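Local atomic coordinates of alpha-galacturonidase (Bacillus subtilis, PDB entry 3FEF), a protein that hydrolyses alpha-1,4-linked galacturonides, probably alpha-1,4-di-galacturonate in nature, as a homotetrameric family 4 glycosidase that uses NAD(+) and Mn(2+). Residues K7-G12 against K70-A75; I116-R121 against T146-V151; C249-V254 against V287-L292; L354-Q359 against G384-A389. One frame throughout, in Å; residues are numbered along the deposited sequence.

Contact 1: residues K7-G12 against K70-A75; sequences KIAYIG and KKALSA
Strand 6-11 is the first strand of the Rossmann-type domain, in the middle of its parallel sheet. Its segment 7-12 probably contributes to NAD(+) binding, as in relatives. Helix 69-73 lies against one side of that strand. The side chains of Lys7 and Ala9 start out toward the helix, while those of Ile8 and Tyr10 point away from it. Lys7 carries the polar part. Its CG is anti to the backbone N (chi1 155°), and the chain bends at chi2 and chi4. These bends bring NZ over the C-terminal end of the helix. There NZ donates to two carbonyls. The bond to Ser74 O is very short, 2.5 Å between NZ and O, and lies in the carbonyl plane. Ala72 O lies 3.0 Å from NZ, which stands above its carbonyl plane. Lys7 CG also rests 3.6 Å from Ala75 O. The backbones are closest at Ala9 and Ala72. Ala9 CB presses on Ala72 O at 3.2 Å and lies 4.3 Å from Ala72 CB. Leu73 starts away from the strand, but its tip turns back. Leu73 CD2 reaches Ala9 CB at 4.1 Å and Ile11 CD1 at 4.2 Å. Val79 of the adjacent strand touches both Ile11 and Leu73. An alanine in place of Lys7 would remove both bonds to Ala72 O and Ser74 O and would probably loosen the end of the helix against the strand. The carbonyls at the end of this short helix would carry partial negative charge and probably stabilise the protonated amine.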
loop_
_atom_site.group_PDB
_atom_site.type_symbol
_atom_site.label_atom_id
_atom_site.label_comp_id
_atom_site.label_asym_id
_atom_site.label_seq_id
_atom_site.Cartn_x
_atom_site.Cartn_y
_atom_site.Cartn_z
ATOM N N LYS A 7 15.157 36.122 -4.811
ATOM C CA LYS A 7 14.769 36.263 -6.206
ATOM C C LYS A 7 13.538 35.436 -6.566
ATOM O O LYS A 7 13.514 34.216 -6.404
ATOM C CB LYS A 7 15.941 35.929 -7.128
ATOM C CG LYS A 7 15.514 35.483 -8.501
ATOM C CD LYS A 7 15.871 36.481 -9.578
ATOM C CE LYS A 7 15.372 36.026 -10.939
ATOM N NZ LYS A 7 16.363 35.243 -11.738
ATOM N N ILE A 8 12.516 36.128 -7.043
ATOM C CA ILE A 8 11.273 35.505 -7.438
ATOM C C ILE A 8 11.136 35.544 -8.960
ATOM O O ILE A 8 11.267 36.600 -9.587
ATOM C CB ILE A 8 10.095 36.244 -6.805
ATOM C CG1 ILE A 8 10.161 36.163 -5.277
ATOM C CG2 ILE A 8 8.766 35.675 -7.301
ATOM C CD1 ILE A 8 9.137 37.092 -4.573
ATOM N N ALA A 9 10.915 34.387 -9.565
ATOM C CA ALA A 9 10.592 34.342 -10.975
ATOM C C ALA A 9 9.075 34.293 -11.065
ATOM O O ALA A 9 8.426 33.517 -10.366
ATOM C CB ALA A 9 11.206 33.135 -11.623
ATOM N N TYR A 10 8.501 35.140 -11.904
ATOM C CA TYR A 10 7.056 35.163 -12.046
ATOM C C TYR A 10 6.645 34.816 -13.466
ATOM O O TYR A 10 6.838 35.622 -14.370
ATOM C CB TYR A 10 6.499 36.532 -11.695
ATOM C CG TYR A 10 5.043 36.441 -11.376
ATOM C CD1 TYR A 10 4.599 36.590 -10.083
ATOM C CD2 TYR A 10 4.119 36.117 -12.355
ATOM C CE1 TYR A 10 3.268 36.474 -9.771
ATOM C CE2 TYR A 10 2.786 36.000 -12.052
ATOM C CZ TYR A 10 2.370 36.173 -10.750
ATOM O OH TYR A 10 1.049 36.056 -10.429
ATOM N N ILE A 11 6.067 33.627 -13.649
ATOM C CA ILE A 11 5.583 33.182 -14.948
ATOM C C ILE A 11 4.098 33.511 -15.109
ATOM O O ILE A 11 3.239 33.002 -14.382
ATOM C CB ILE A 11 5.825 31.678 -15.145
ATOM C CG1 ILE A 11 7.300 31.362 -14.932
ATOM C CG2 ILE A 11 5.360 31.249 -16.529
ATOM C CD1 ILE A 11 7.616 29.895 -14.873
ATOM N N GLY A 12 3.811 34.386 -16.071
ATOM C CA GLY A 12 2.501 34.974 -16.242
ATOM C C GLY A 12 2.599 36.376 -15.683
ATOM O O GLY A 12 1.591 36.962 -15.238
ATOM N N LYS A 70 14.277 31.175 -19.306
ATOM C CA LYS A 70 15.608 30.942 -18.776
ATOM C C LYS A 70 16.102 32.120 -17.943
ATOM O O LYS A 70 16.667 31.936 -16.882
ATOM C CB LYS A 70 16.595 30.673 -19.912
ATOM C CG LYS A 70 18.055 30.761 -19.497
ATOM C CD LYS A 70 18.959 30.392 -20.659
ATOM C CE LYS A 70 20.354 30.005 -20.189
ATOM N NZ LYS A 70 21.211 29.689 -21.373
ATOM N N LYS A 71 15.898 33.329 -18.435
ATOM C CA LYS A 71 16.344 34.510 -17.717
ATOM C C LYS A 71 15.531 34.728 -16.437
ATOM O O LYS A 71 16.079 35.085 -15.409
ATOM C CB LYS A 71 16.254 35.729 -18.624
ATOM C CG LYS A 71 17.564 36.512 -18.758
ATOM C CD LYS A 71 17.676 37.158 -20.147
ATOM C CE LYS A 71 16.301 37.576 -20.670
ATOM N NZ LYS A 71 16.306 37.924 -22.129
ATOM N N ALA A 72 14.224 34.507 -16.508
ATOM C CA ALA A 72 13.380 34.574 -15.318
ATOM C C ALA A 72 13.856 33.591 -14.249
ATOM O O ALA A 72 13.974 33.951 -13.083
ATOM C CB ALA A 72 11.930 34.305 -15.672
ATOM N N LEU A 73 14.177 32.370 -14.668
ATOM C CA LEU A 73 14.418 31.273 -13.735
ATOM C C LEU A 73 15.820 31.279 -13.116
ATOM O O LEU A 73 16.002 30.870 -11.972
ATOM C CB LEU A 73 14.135 29.926 -14.405
ATOM C CG LEU A 73 12.690 29.640 -14.866
ATOM C CD1 LEU A 73 12.623 28.316 -15.579
ATOM C CD2 LEU A 73 11.676 29.644 -13.713
ATOM N N SER A 74 16.813 31.742 -13.859
ATOM C CA SER A 74 18.174 31.585 -13.395
ATOM C C SER A 74 18.333 32.211 -12.012
ATOM O O SER A 74 17.943 33.354 -11.792
ATOM C CB SER A 74 19.170 32.184 -14.396
ATOM O OG SER A 74 19.248 33.587 -14.229
ATOM N N ALA A 75 18.891 31.440 -11.084
ATOM C CA ALA A 75 19.091 31.883 -9.707
ATOM C C ALA A 75 17.798 32.172 -8.937
ATOM O O ALA A 75 17.831 32.833 -7.908
ATOM C CB ALA A 75 20.013 33.105 -9.673
#

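Contact 2: residues I116-R121 against T146-V151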
loop_
_atom_site.group_PDB
_atom_site.type_symbol
_atom_site.label_atom_id
_atom_site.label_comp_id
_atom_site.label_asym_id
_atom_site.label_seq_id
_atom_site.Cartn_x
_atom_site.Cartn_y
_atom_site.Cartn_z
ATOM N N ILE A 116 -11.822 19.667 -18.773
ATOM C CA ILE A 116 -11.062 18.616 -19.447
ATOM C C ILE A 116 -10.290 19.150 -20.656
ATOM O O ILE A 116 -9.092 18.914 -20.789
ATOM C CB ILE A 116 -11.991 17.494 -19.941
ATOM C CG1 ILE A 116 -12.852 16.953 -18.786
ATOM C CG2 ILE A 116 -11.185 16.408 -20.679
ATOM C CD1 ILE A 116 -12.334 15.720 -18.094
ATOM N N ILE A 117 -10.989 19.859 -21.540
ATOM C CA ILE A 117 -10.366 20.427 -22.722
ATOM C C ILE A 117 -9.280 21.403 -22.291
ATOM O O ILE A 117 -8.160 21.370 -22.808
ATOM C CB ILE A 117 -11.413 21.138 -23.639
ATOM C CG1 ILE A 117 -12.432 20.119 -24.141
ATOM C CG2 ILE A 117 -10.735 21.819 -24.832
ATOM C CD1 ILE A 117 -11.819 19.016 -24.999
ATOM N N ARG A 118 -9.596 22.247 -21.312
ATOM C CA ARG A 118 -8.613 23.214 -20.824
ATOM C C ARG A 118 -7.364 22.529 -20.254
ATOM O O ARG A 118 -6.230 22.923 -20.548
ATOM C CB ARG A 118 -9.249 24.146 -19.789
ATOM C CG ARG A 118 -8.359 25.290 -19.322
ATOM C CD ARG A 118 -9.112 26.057 -18.238
ATOM N NE ARG A 118 -8.272 26.966 -17.473
ATOM C CZ ARG A 118 -8.496 28.272 -17.388
ATOM N NH1 ARG A 118 -9.536 28.794 -18.024
ATOM N NH2 ARG A 118 -7.687 29.045 -16.667
ATOM N N GLY A 119 -7.576 21.496 -19.448
ATOM C CA GLY A 119 -6.448 20.771 -18.883
ATOM C C GLY A 119 -5.597 20.246 -20.019
ATOM O O GLY A 119 -4.369 20.366 -20.028
ATOM N N LEU A 120 -6.261 19.654 -20.996
ATOM C CA LEU A 120 -5.570 19.092 -22.135
ATOM C C LEU A 120 -4.625 20.136 -22.751
ATOM O O LEU A 120 -3.465 19.875 -23.004
ATOM C CB LEU A 120 -6.626 18.695 -23.138
ATOM C CG LEU A 120 -6.530 17.373 -23.847
ATOM C CD1 LEU A 120 -5.915 16.303 -22.942
ATOM C CD2 LEU A 120 -7.956 17.012 -24.272
ATOM N N ARG A 121 -5.145 21.325 -22.991
ATOM C CA ARG A 121 -4.371 22.450 -23.519
ATOM C C ARG A 121 -3.212 22.846 -22.588
ATOM O O ARG A 121 -2.137 23.240 -23.029
ATOM C CB ARG A 121 -5.336 23.626 -23.689
ATOM C CG ARG A 121 -4.939 24.708 -24.661
ATOM C CD ARG A 121 -6.188 25.459 -25.207
ATOM N NE ARG A 121 -6.904 26.222 -24.181
ATOM C CZ ARG A 121 -8.191 26.057 -23.887
ATOM N NH1 ARG A 121 -8.914 25.178 -24.556
ATOM N NH2 ARG A 121 -8.769 26.785 -22.943
ATOM N N THR A 146 -2.388 28.535 -11.334
ATOM C CA THR A 146 -3.145 28.313 -12.570
ATOM C C THR A 146 -4.159 27.160 -12.465
ATOM O O THR A 146 -3.881 26.152 -11.828
ATOM C CB THR A 146 -2.201 27.974 -13.740
ATOM O OG1 THR A 146 -1.147 28.945 -13.838
ATOM C CG2 THR A 146 -2.980 27.930 -15.031
ATOM N N ASN A 147 -5.317 27.318 -13.106
ATOM C CA ASN A 147 -6.306 26.257 -13.245
ATOM C C ASN A 147 -6.248 25.637 -14.647
ATOM O O ASN A 147 -5.942 26.341 -15.616
ATOM C CB ASN A 147 -7.695 26.833 -13.009
ATOM C CG ASN A 147 -7.891 27.285 -11.584
ATOM O OD1 ASN A 147 -7.514 26.587 -10.649
ATOM N ND2 ASN A 147 -8.476 28.452 -11.406
ATOM N N PRO A 148 -6.582 24.339 -14.783
ATOM C CA PRO A 148 -7.084 23.372 -13.780
ATOM C C PRO A 148 -5.967 22.891 -12.858
ATOM O O PRO A 148 -5.005 22.258 -13.298
ATOM C CB PRO A 148 -7.611 22.218 -14.628
ATOM C CG PRO A 148 -6.825 22.283 -15.890
ATOM C CD PRO A 148 -6.523 23.750 -16.132
HETATM N N MSE A 149 -6.121 23.207 -11.582
HETATM C CA MSE A 149 -5.061 23.099 -10.586
HETATM C C MSE A 149 -4.453 21.694 -10.474
HETATM O O MSE A 149 -3.241 21.531 -10.502
HETATM C CB MSE A 149 -5.637 23.484 -9.242
HETATM C CG MSE A 149 -4.705 23.174 -8.112
HETATM SE SE MSE A 149 -3.747 24.781 -7.701
HETATM C CE MSE A 149 -4.997 25.575 -6.527
ATOM N N SER A 150 -5.317 20.697 -10.339
ATOM C CA SER A 150 -4.897 19.322 -10.154
ATOM C C SER A 150 -4.125 18.759 -11.348
ATOM O O SER A 150 -3.163 18.029 -11.176
ATOM C CB SER A 150 -6.115 18.459 -9.843
ATOM O OG SER A 150 -6.799 18.978 -8.706
ATOM N N VAL A 151 -4.540 19.105 -12.554
ATOM C CA VAL A 151 -3.834 18.664 -13.738
ATOM C C VAL A 151 -2.493 19.368 -13.917
ATOM O O VAL A 151 -1.485 18.710 -14.111
ATOM C CB VAL A 151 -4.702 18.856 -15.012
ATOM C CG1 VAL A 151 -3.833 18.688 -16.271
ATOM C CG2 VAL A 151 -5.907 17.854 -14.995
HETATM O O HOH W 1 -5.887 29.877 -14.741
#
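The contact lies in the Rossmann-type domain, where helix 112-136 packs against the turn that leads into helix 149-159. The turn contains a cis peptide bond between Asn147 and Pro148, and Pro148 is the N-cap residue of the second helix. Arg118 has CG anti to the backbone N and runs extended from CG to NE. This carries its guanidinium edge to the backbone of Asn147. Arg118 NE donates to Asn147 O at 3.0 Å, nearly straight (162°). The oxygen lies in the guanidinium plane, but NE stands above the carbonyl plane. NH2 adds a weak bond to the same oxygen. A water accepts from Asn147 N and, weakly, from Arg118 NH2. Both backbone polar atoms of Asn147 are thus tied, directly or through water, to one arginine. Asn147 probably binds substrate, and its side chain is about 4 Å from the bound magnesium ion, so Arg118 is a plausible second-shell residue. Van der Waals contacts lie alongside. Arg118 CG passes 4.0 Å from Pro148 CD, at a slant. Val151 CG1 comes within 4.1 Å of Gly119 O. The missing side chain of Gly119 matters most at the proline ring: Pro148 CG sits 3.4 Å from Gly119 CA.

Contact 3: residues C249-V254 against V287-L292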
loop_
_atom_site.group_PDB
_atom_site.type_symbol
_atom_site.label_atom_id
_atom_site.label_comp_id
_atom_site.label_asym_id
_atom_site.label_seq_id
_atom_site.Cartn_x
_atom_site.Cartn_y
_atom_site.Cartn_z
ATOM N N CYS A 249 -20.627 36.011 -6.257
ATOM C CA CYS A 249 -21.336 35.964 -4.982
ATOM C C CYS A 249 -22.411 34.894 -4.910
ATOM O O CYS A 249 -22.854 34.372 -5.923
ATOM C CB CYS A 249 -21.994 37.315 -4.710
ATOM S SG CYS A 249 -20.824 38.647 -4.485
ATOM N N SER A 250 -22.863 34.590 -3.702
ATOM C CA SER A 250 -23.897 33.582 -3.559
ATOM C C SER A 250 -24.545 33.719 -2.202
ATOM O O SER A 250 -24.133 34.540 -1.402
ATOM C CB SER A 250 -23.296 32.180 -3.699
ATOM O OG SER A 250 -23.068 31.586 -2.423
ATOM N N ALA A 251 -25.569 32.922 -1.954
ATOM C CA ALA A 251 -26.134 32.828 -0.621
ATOM C C ALA A 251 -25.883 31.434 -0.017
ATOM O O ALA A 251 -26.597 31.014 0.882
ATOM C CB ALA A 251 -27.639 33.145 -0.654
ATOM N N HIS A 252 -24.895 30.712 -0.541
ATOM C CA HIS A 252 -24.476 29.445 0.061
ATOM C C HIS A 252 -25.538 28.343 0.102
ATOM O O HIS A 252 -25.408 27.388 0.875
ATOM C CB HIS A 252 -23.968 29.714 1.465
ATOM C CG HIS A 252 -22.969 30.816 1.513
ATOM N ND1 HIS A 252 -23.315 32.118 1.809
ATOM C CD2 HIS A 252 -21.641 30.827 1.243
ATOM C CE1 HIS A 252 -22.235 32.876 1.757
ATOM N NE2 HIS A 252 -21.207 32.118 1.418
ATOM N N ARG A 253 -26.590 28.484 -0.701
ATOM C CA ARG A 253 -27.605 27.444 -0.809
ATOM C C ARG A 253 -27.018 26.110 -1.261
ATOM O O ARG A 253 -27.460 25.047 -0.821
ATOM C CB ARG A 253 -28.722 27.875 -1.764
ATOM C CG ARG A 253 -29.579 29.013 -1.192
ATOM C CD ARG A 253 -31.022 28.933 -1.684
ATOM N NE ARG A 253 -31.707 27.751 -1.178
ATOM C CZ ARG A 253 -32.402 26.930 -1.955
ATOM N NH1 ARG A 253 -32.503 27.187 -3.256
ATOM N NH2 ARG A 253 -33.009 25.874 -1.440
ATOM N N VAL A 254 -26.039 26.164 -2.157
ATOM C CA VAL A 254 -25.442 24.936 -2.668
ATOM C C VAL A 254 -24.632 24.257 -1.558
ATOM O O VAL A 254 -24.702 23.043 -1.379
ATOM C CB VAL A 254 -24.539 25.186 -3.898
ATOM C CG1 VAL A 254 -23.881 23.854 -4.348
ATOM C CG2 VAL A 254 -25.349 25.808 -5.057
ATOM N N VAL A 287 -32.383 30.228 -8.830
ATOM C CA VAL A 287 -33.067 29.605 -7.691
ATOM C C VAL A 287 -32.068 29.168 -6.622
ATOM O O VAL A 287 -32.362 29.218 -5.434
ATOM C CB VAL A 287 -33.869 28.372 -8.106
ATOM C CG1 VAL A 287 -34.204 27.504 -6.870
ATOM C CG2 VAL A 287 -35.130 28.781 -8.862
ATOM N N TRP A 288 -30.878 28.741 -7.046
ATOM C CA TRP A 288 -29.875 28.279 -6.101
ATOM C C TRP A 288 -29.019 29.444 -5.621
ATOM O O TRP A 288 -28.099 29.276 -4.833
ATOM C CB TRP A 288 -29.065 27.111 -6.690
ATOM C CG TRP A 288 -29.918 25.885 -6.642
ATOM C CD1 TRP A 288 -30.688 25.386 -7.644
ATOM C CD2 TRP A 288 -30.156 25.051 -5.496
ATOM N NE1 TRP A 288 -31.380 24.285 -7.204
ATOM C CE2 TRP A 288 -31.074 24.058 -5.888
ATOM C CE3 TRP A 288 -29.678 25.049 -4.179
ATOM C CZ2 TRP A 288 -31.521 23.051 -5.009
ATOM C CZ3 TRP A 288 -30.120 24.056 -3.311
ATOM C CH2 TRP A 288 -31.039 23.076 -3.730
ATOM N N LYS A 289 -29.345 30.629 -6.116
ATOM C CA LYS A 289 -28.734 31.882 -5.648
ATOM C C LYS A 289 -27.225 32.026 -5.872
ATOM O O LYS A 289 -26.500 32.509 -5.006
ATOM C CB LYS A 289 -29.113 32.172 -4.190
ATOM C CG LYS A 289 -30.632 32.159 -3.950
ATOM C CD LYS A 289 -30.998 32.971 -2.712
ATOM C CE LYS A 289 -32.504 33.155 -2.576
ATOM N NZ LYS A 289 -32.782 34.363 -1.738
ATOM N N PHE A 290 -26.765 31.657 -7.059
ATOM C CA PHE A 290 -25.382 31.930 -7.455
ATOM C C PHE A 290 -25.419 32.190 -8.951
ATOM O O PHE A 290 -26.488 32.162 -9.534
ATOM C CB PHE A 290 -24.462 30.748 -7.098
ATOM C CG PHE A 290 -24.667 29.535 -7.971
ATOM C CD1 PHE A 290 -25.769 28.727 -7.803
ATOM C CD2 PHE A 290 -23.742 29.208 -8.966
ATOM C CE1 PHE A 290 -25.949 27.607 -8.609
ATOM C CE2 PHE A 290 -23.929 28.101 -9.783
ATOM C CZ PHE A 290 -25.038 27.306 -9.607
ATOM N N HIS A 291 -24.277 32.441 -9.577
ATOM C CA HIS A 291 -24.253 32.757 -11.003
ATOM C C HIS A 291 -23.323 31.852 -11.800
ATOM O O HIS A 291 -22.411 31.227 -11.257
ATOM C CB HIS A 291 -23.749 34.183 -11.235
ATOM C CG HIS A 291 -24.390 35.212 -10.363
ATOM N ND1 HIS A 291 -25.449 35.985 -10.786
ATOM C CD2 HIS A 291 -24.100 35.622 -9.101
ATOM C CE1 HIS A 291 -25.794 36.819 -9.817
ATOM N NE2 HIS A 291 -24.987 36.627 -8.788
ATOM N N LEU A 292 -23.538 31.825 -13.111
ATOM C CA LEU A 292 -22.556 31.273 -14.011
ATOM C C LEU A 292 -21.643 32.437 -14.354
ATOM O O LEU A 292 -22.017 33.581 -14.171
ATOM C CB LEU A 292 -23.232 30.746 -15.268
ATOM C CG LEU A 292 -24.468 29.867 -15.103
ATOM C CD1 LEU A 292 -24.983 29.493 -16.477
ATOM C CD2 LEU A 292 -24.172 28.603 -14.275
HETATM O O HOH W 2 -22.034 32.810 -7.702
#
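An arginine-tryptophan cation-pi stack joins the loop running into helix 253-262 to the 287-292 loop in the C-terminal domain. Arg253 bends at chi2 and chi3, which lays its guanidinium flat over one face of Trp288. The guanidinium and ring planes are 8° apart, their centres 4.3 Å. The stack is off-centre, with NH1 3.7 Å from Trp288 CE3. Arg253 NH1 also donates to Val287 O at 3.0 Å, from above the carbonyl plane. Arg253 NE bonds to Gly232 O, so the guanidinium is fixed in rotation. An alanine in place of Arg253 would remove the stack and these bonds, and would probably leave the 287-292 loop less firmly held. The backbones meet just before the helix. Ala251 N donates to Lys289 O at 3.2 Å, in the carbonyl plane, and Ser250 CA makes a CA-H...O contact with the same oxygen. Ser250 OG accepts from His252 N in an ST turn. A water bridges Cys249 O and His291 N. Val254 CG2 touches Phe290 CE1 at 4.0 Å. Asp270 of helix 270-273 accepts from Val254 N and touches Phe290. Tyr281 meets Trp288 edge-to-face. The 287-292 loop leads on to helix 295-314.

Contact 4: residues L354-Q359 against G384-A389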
loop_
_atom_site.group_PDB
_atom_site.type_symbol
_atom_site.label_atom_id
_atom_site.label_comp_id
_atom_site.label_asym_id
_atom_site.label_seq_id
_atom_site.Cartn_x
_atom_site.Cartn_y
_atom_site.Cartn_z
ATOM N N LEU A 354 -7.114 9.978 2.949
ATOM C CA LEU A 354 -7.324 8.517 2.919
ATOM C C LEU A 354 -8.142 8.033 1.731
ATOM O O LEU A 354 -9.085 8.702 1.323
ATOM C CB LEU A 354 -8.023 8.049 4.222
ATOM C CG LEU A 354 -7.198 8.086 5.507
ATOM C CD1 LEU A 354 -7.952 7.487 6.756
ATOM C CD2 LEU A 354 -5.881 7.365 5.264
ATOM N N ASN A 355 -7.809 6.841 1.224
ATOM C CA ASN A 355 -8.598 6.167 0.187
ATOM C C ASN A 355 -8.627 6.887 -1.159
ATOM O O ASN A 355 -9.555 6.709 -1.925
ATOM C CB ASN A 355 -10.056 5.930 0.645
ATOM C CG ASN A 355 -10.155 5.362 2.041
ATOM O OD1 ASN A 355 -9.386 4.479 2.437
ATOM N ND2 ASN A 355 -11.113 5.865 2.803
ATOM N N LEU A 356 -7.638 7.723 -1.435
ATOM C CA LEU A 356 -7.565 8.420 -2.726
ATOM C C LEU A 356 -6.233 8.042 -3.325
ATOM O O LEU A 356 -5.277 7.856 -2.589
ATOM C CB LEU A 356 -7.653 9.941 -2.533
ATOM C CG LEU A 356 -8.905 10.742 -2.934
ATOM C CD1 LEU A 356 -10.210 10.017 -2.678
ATOM C CD2 LEU A 356 -8.926 12.116 -2.277
ATOM N N PRO A 357 -6.149 7.921 -4.659
ATOM C CA PRO A 357 -4.902 7.370 -5.206
ATOM C C PRO A 357 -3.668 8.150 -4.753
ATOM O O PRO A 357 -3.717 9.374 -4.576
ATOM C CB PRO A 357 -5.065 7.519 -6.726
ATOM C CG PRO A 357 -6.526 7.732 -6.966
ATOM C CD PRO A 357 -7.128 8.296 -5.697
ATOM N N ILE A 358 -2.557 7.459 -4.577
ATOM C CA ILE A 358 -1.353 8.151 -4.215
ATOM C C ILE A 358 -0.707 8.884 -5.420
ATOM O O ILE A 358 -0.873 8.474 -6.573
ATOM C CB ILE A 358 -0.396 7.215 -3.459
ATOM C CG1 ILE A 358 0.870 6.952 -4.242
ATOM C CG2 ILE A 358 -1.104 5.941 -3.067
ATOM C CD1 ILE A 358 2.067 7.120 -3.350
ATOM N N GLN A 359 -0.011 9.991 -5.136
ATOM C CA GLN A 359 0.543 10.878 -6.172
ATOM C C GLN A 359 -0.465 11.888 -6.712
ATOM O O GLN A 359 -0.088 12.934 -7.226
ATOM C CB GLN A 359 1.025 10.063 -7.353
ATOM C CG GLN A 359 1.920 8.940 -6.964
ATOM C CD GLN A 359 3.315 9.391 -6.996
ATOM O OE1 GLN A 359 3.723 10.237 -6.190
ATOM N NE2 GLN A 359 4.073 8.876 -7.960
ATOM N N GLY A 384 -19.761 9.334 0.204
ATOM C CA GLY A 384 -20.321 9.866 -1.049
ATOM C C GLY A 384 -19.377 10.829 -1.761
ATOM O O GLY A 384 -19.277 10.846 -2.990
ATOM N N VAL A 385 -18.683 11.639 -0.977
ATOM C CA VAL A 385 -17.794 12.659 -1.526
ATOM C C VAL A 385 -16.536 11.994 -2.046
ATOM O O VAL A 385 -15.996 12.392 -3.068
ATOM C CB VAL A 385 -17.443 13.707 -0.445
ATOM C CG1 VAL A 385 -16.426 14.706 -0.958
ATOM C CG2 VAL A 385 -18.705 14.418 -0.025
ATOM N N GLU A 386 -16.087 10.962 -1.336
ATOM C CA GLU A 386 -14.882 10.233 -1.713
ATOM C C GLU A 386 -15.100 9.452 -3.027
ATOM O O GLU A 386 -14.211 9.360 -3.870
ATOM C CB GLU A 386 -14.463 9.307 -0.557
ATOM C CG GLU A 386 -13.399 8.282 -0.878
ATOM C CD GLU A 386 -13.271 7.243 0.227
ATOM O OE1 GLU A 386 -12.852 7.576 1.367
ATOM O OE2 GLU A 386 -13.601 6.079 -0.038
HETATM N N MSE A 387 -16.292 8.915 -3.214
HETATM C CA MSE A 387 -16.627 8.285 -4.489
HETATM C C MSE A 387 -16.559 9.286 -5.646
HETATM O O MSE A 387 -15.998 9.011 -6.707
HETATM C CB MSE A 387 -18.016 7.644 -4.423
HETATM C CG MSE A 387 -18.104 6.438 -3.496
HETATM SE SE MSE A 387 -19.953 6.113 -2.899
HETATM C CE MSE A 387 -20.776 6.020 -4.661
ATOM N N LEU A 388 -17.123 10.469 -5.448
ATOM C CA LEU A 388 -17.029 11.467 -6.497
ATOM C C LEU A 388 -15.572 11.900 -6.741
ATOM O O LEU A 388 -15.142 12.071 -7.895
ATOM C CB LEU A 388 -17.941 12.661 -6.176
ATOM C CG LEU A 388 -19.425 12.392 -6.464
ATOM C CD1 LEU A 388 -20.341 13.311 -5.641
ATOM C CD2 LEU A 388 -19.717 12.496 -7.973
ATOM N N ALA A 389 -14.818 12.080 -5.662
ATOM C CA ALA A 389 -13.451 12.609 -5.770
ATOM C C ALA A 389 -12.538 11.605 -6.477
ATOM O O ALA A 389 -11.708 12.013 -7.273
ATOM C CB ALA A 389 -12.890 12.960 -4.411
HETATM O O HOH W 3 -11.765 9.759 1.770
#
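Glu386 is the main side chain that the loop 354-359 meets on helix 383-405. Asn355 ND2 donates to Glu386 OE1 at 2.8 Å, with an N-H...O angle of 164°. The oxygen lies in the amide plane of Asn355, but the nitrogen approaches from above the carboxylate plane. The two flat groups are turned 69° against each other. Asn355 CB also leans on the carboxylate, 3.3 Å from Glu386 OE1. A water donates to that same oxygen at 2.5 Å and to Leu354 O at 2.9 Å. OE1 therefore takes two bonds, one from Asn355 and one from the water. Next to this polar pair, Leu356 CD1 lies 4.1 Å from Glu386 CG and 4.3 Å from Ala389 CB. The carboxylate is positioned by its own chain and by a neighbour. CG is anti to the backbone N (chi1 168°), and the chain is extended beyond it. OE2 forms a salt bridge with Lys383, which would help keep the glutamate ionised. Further out, Ile393 of the same helix touches Leu356 and Pro357. The loop connects strands 341-348 and 361-369, so the contact ties that antiparallel hairpin to helix 383-405.

Contacts 1 and 2 belong to the Rossmann-type domain, contacts 3 and 4 to the C-terminal domain. No two of them touch. Contact 2 is nearest the active site: the side chain of Asn147 is about 4 Å from that of His206, a metal ligand. Val254 of contact 3 and Ala389 of contact 4 are about 12 and 11 Å from it, between side chains. Helix 112-136, which carries 116-121 of contact 2, also touches both segments of contact 1; nearest atoms of the two contacts are about 6 Å apart. Contacts 1 and 3 flank the middle of the chain, about 39 Å apart between centres. Gln396 of helix 383-405 touches Val151, and Tyr262 of helix 253-262 touches Val385.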